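Local coordinates for protein acyl-coenzyme A oxidase 3 (Yarrowia lipolytica, PDB 5YS9) that oxidises acyl-CoA substrates to trans-2-enoyl-CoA with FAD and molecular oxygen, releasing hydrogen peroxide in peroxisomal fatty acid beta-oxidation, at residues A[319-323]-A[439-444]. Numbering follows the deposited sequence.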
loop_
_atom_site.group_PDB
_atom_site.type_symbol
_atom_site.label_atom_id
_atom_site.label_comp_id
_atom_site.label_asym_id
_atom_site.label_seq_id
_atom_site.Cartn_x
_atom_site.Cartn_y
_atom_site.Cartn_z
ATOM N N ARG A 319 5.396 -15.859 0.994
ATOM C CA ARG A 319 6.618 -15.518 0.281
ATOM C C ARG A 319 7.264 -14.310 0.965
ATOM O O ARG A 319 8.442 -14.339 1.318
ATOM C CB ARG A 319 6.276 -15.217 -1.168
ATOM C CG ARG A 319 7.453 -15.059 -2.123
ATOM C CD ARG A 319 6.983 -14.479 -3.470
ATOM N NE ARG A 319 8.030 -13.675 -4.108
ATOM C CZ ARG A 319 7.862 -12.870 -5.151
ATOM N NH1 ARG A 319 6.671 -12.702 -5.713
ATOM N NH2 ARG A 319 8.920 -12.206 -5.614
ATOM N N PHE A 320 6.511 -13.241 1.070
ATOM C CA PHE A 320 6.993 -12.009 1.655
ATOM C C PHE A 320 7.288 -12.034 3.139
ATOM O O PHE A 320 8.247 -11.452 3.593
ATOM C CB PHE A 320 6.152 -10.845 1.160
ATOM C CG PHE A 320 6.218 -10.716 -0.320
ATOM C CD1 PHE A 320 7.317 -10.149 -0.910
ATOM C CD2 PHE A 320 5.256 -11.274 -1.116
ATOM C CE1 PHE A 320 7.417 -10.073 -2.271
ATOM C CE2 PHE A 320 5.353 -11.211 -2.478
ATOM C CZ PHE A 320 6.438 -10.610 -3.056
ATOM N N ILE A 321 6.458 -12.731 3.883
ATOM C CA ILE A 321 6.724 -12.950 5.279
ATOM C C ILE A 321 7.992 -13.762 5.439
ATOM O O ILE A 321 8.744 -13.541 6.359
ATOM C CB ILE A 321 5.522 -13.541 6.038
ATOM C CG1 ILE A 321 5.672 -13.295 7.526
ATOM C CG2 ILE A 321 5.395 -15.028 5.812
ATOM C CD1 ILE A 321 5.599 -11.854 7.934
ATOM N N THR A 322 8.210 -14.726 4.561
ATOM C CA THR A 322 9.469 -15.439 4.565
ATOM C C THR A 322 10.662 -14.568 4.205
ATOM O O THR A 322 11.671 -14.611 4.870
ATOM C CB THR A 322 9.438 -16.692 3.683
ATOM O OG1 THR A 322 8.400 -17.553 4.121
ATOM C CG2 THR A 322 10.715 -17.431 3.789
ATOM N N ILE A 323 10.534 -13.741 3.181
ATOM C CA ILE A 323 11.613 -12.771 2.834
ATOM C C ILE A 323 11.973 -11.884 4.035
ATOM O O ILE A 323 13.179 -11.795 4.428
ATOM C CB ILE A 323 11.243 -11.908 1.610
ATOM C CG1 ILE A 323 11.274 -12.780 0.349
ATOM C CG2 ILE A 323 12.187 -10.712 1.463
ATOM C CD1 ILE A 323 10.467 -12.169 -0.786
ATOM N N ASN A 439 13.846 -7.471 -4.840
ATOM C CA ASN A 439 13.293 -8.133 -3.693
ATOM C C ASN A 439 11.763 -8.300 -3.751
ATOM O O ASN A 439 11.188 -8.815 -2.823
ATOM C CB ASN A 439 13.790 -7.468 -2.439
ATOM C CG ASN A 439 15.278 -7.671 -2.261
ATOM O OD1 ASN A 439 15.754 -8.806 -2.360
ATOM N ND2 ASN A 439 16.028 -6.587 -2.047
ATOM N N GLY A 440 11.122 -7.880 -4.852
ATOM C CA GLY A 440 9.778 -8.297 -5.224
ATOM C C GLY A 440 8.619 -7.535 -4.633
ATOM O O GLY A 440 7.524 -7.536 -5.205
ATOM N N PHE A 441 8.833 -6.871 -3.505
ATOM C CA PHE A 441 7.754 -6.133 -2.841
ATOM C C PHE A 441 6.957 -5.212 -3.778
ATOM O O PHE A 441 5.732 -5.232 -3.772
ATOM C CB PHE A 441 8.292 -5.327 -1.673
ATOM C CG PHE A 441 9.017 -6.148 -0.632
ATOM C CD1 PHE A 441 8.311 -6.933 0.267
ATOM C CD2 PHE A 441 10.409 -6.113 -0.533
ATOM C CE1 PHE A 441 8.967 -7.688 1.207
ATOM C CE2 PHE A 441 11.078 -6.861 0.430
ATOM C CZ PHE A 441 10.347 -7.639 1.298
ATOM N N GLY A 442 7.641 -4.418 -4.588
ATOM C CA GLY A 442 7.023 -3.362 -5.426
ATOM C C GLY A 442 6.073 -3.980 -6.417
ATOM O O GLY A 442 4.863 -3.638 -6.449
ATOM N N GLN A 443 6.594 -4.942 -7.174
ATOM C CA GLN A 443 5.822 -5.603 -8.218
ATOM C C GLN A 443 4.669 -6.485 -7.632
ATOM O O GLN A 443 3.476 -6.416 -8.061
ATOM C CB GLN A 443 6.709 -6.411 -9.191
ATOM C CG GLN A 443 6.051 -6.597 -10.565
ATOM C CD GLN A 443 5.538 -5.266 -11.249
ATOM O OE1 GLN A 443 4.315 -5.014 -11.276
ATOM N NE2 GLN A 443 6.439 -4.462 -11.817
ATOM N N ALA A 444 4.996 -7.280 -6.631
ATOM C CA ALA A 444 3.968 -8.025 -5.946
ATOM C C ALA A 444 2.820 -7.113 -5.387
ATOM O O ALA A 444 1.660 -7.433 -5.527
ATOM C CB ALA A 444 4.624 -8.799 -4.852
#
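In the C-alpha1 helical domain of this acyl-CoA oxidase, the long helix 300-330 packs against the N-terminal turn of the short helix 441-448. Arg319 starts the walk: its extended side chain lies beside the loop leading into that turn, with NH2 4.0 Å from Gly440 CA, while its NE is hydrogen-bonded to the carbonyl of Ile644. Gly440 is the N-cap, and a CB there would clash with Arg319 NH2 and crowd the Phe320 ring. Phe320 is the centrepiece: its ring reaches Ala444 and meets the Phe441 ring obliquely, centroids 5.4 Å apart and planes at 45°, and the edge of the Phe320 ring also faces Asn439 O. Ile321 turns away, into Leu358, Leu359 and Thr362 of helix 349-385, so the long helix is buried on that flank too. One turn on from Arg319, Ile323 closes the apolar patch on Phe441. The side chain of Asn439 lies about 10 Å from a bound FAD, and Ile323 CG2 sits 3.6 Å from Phe441 CZ.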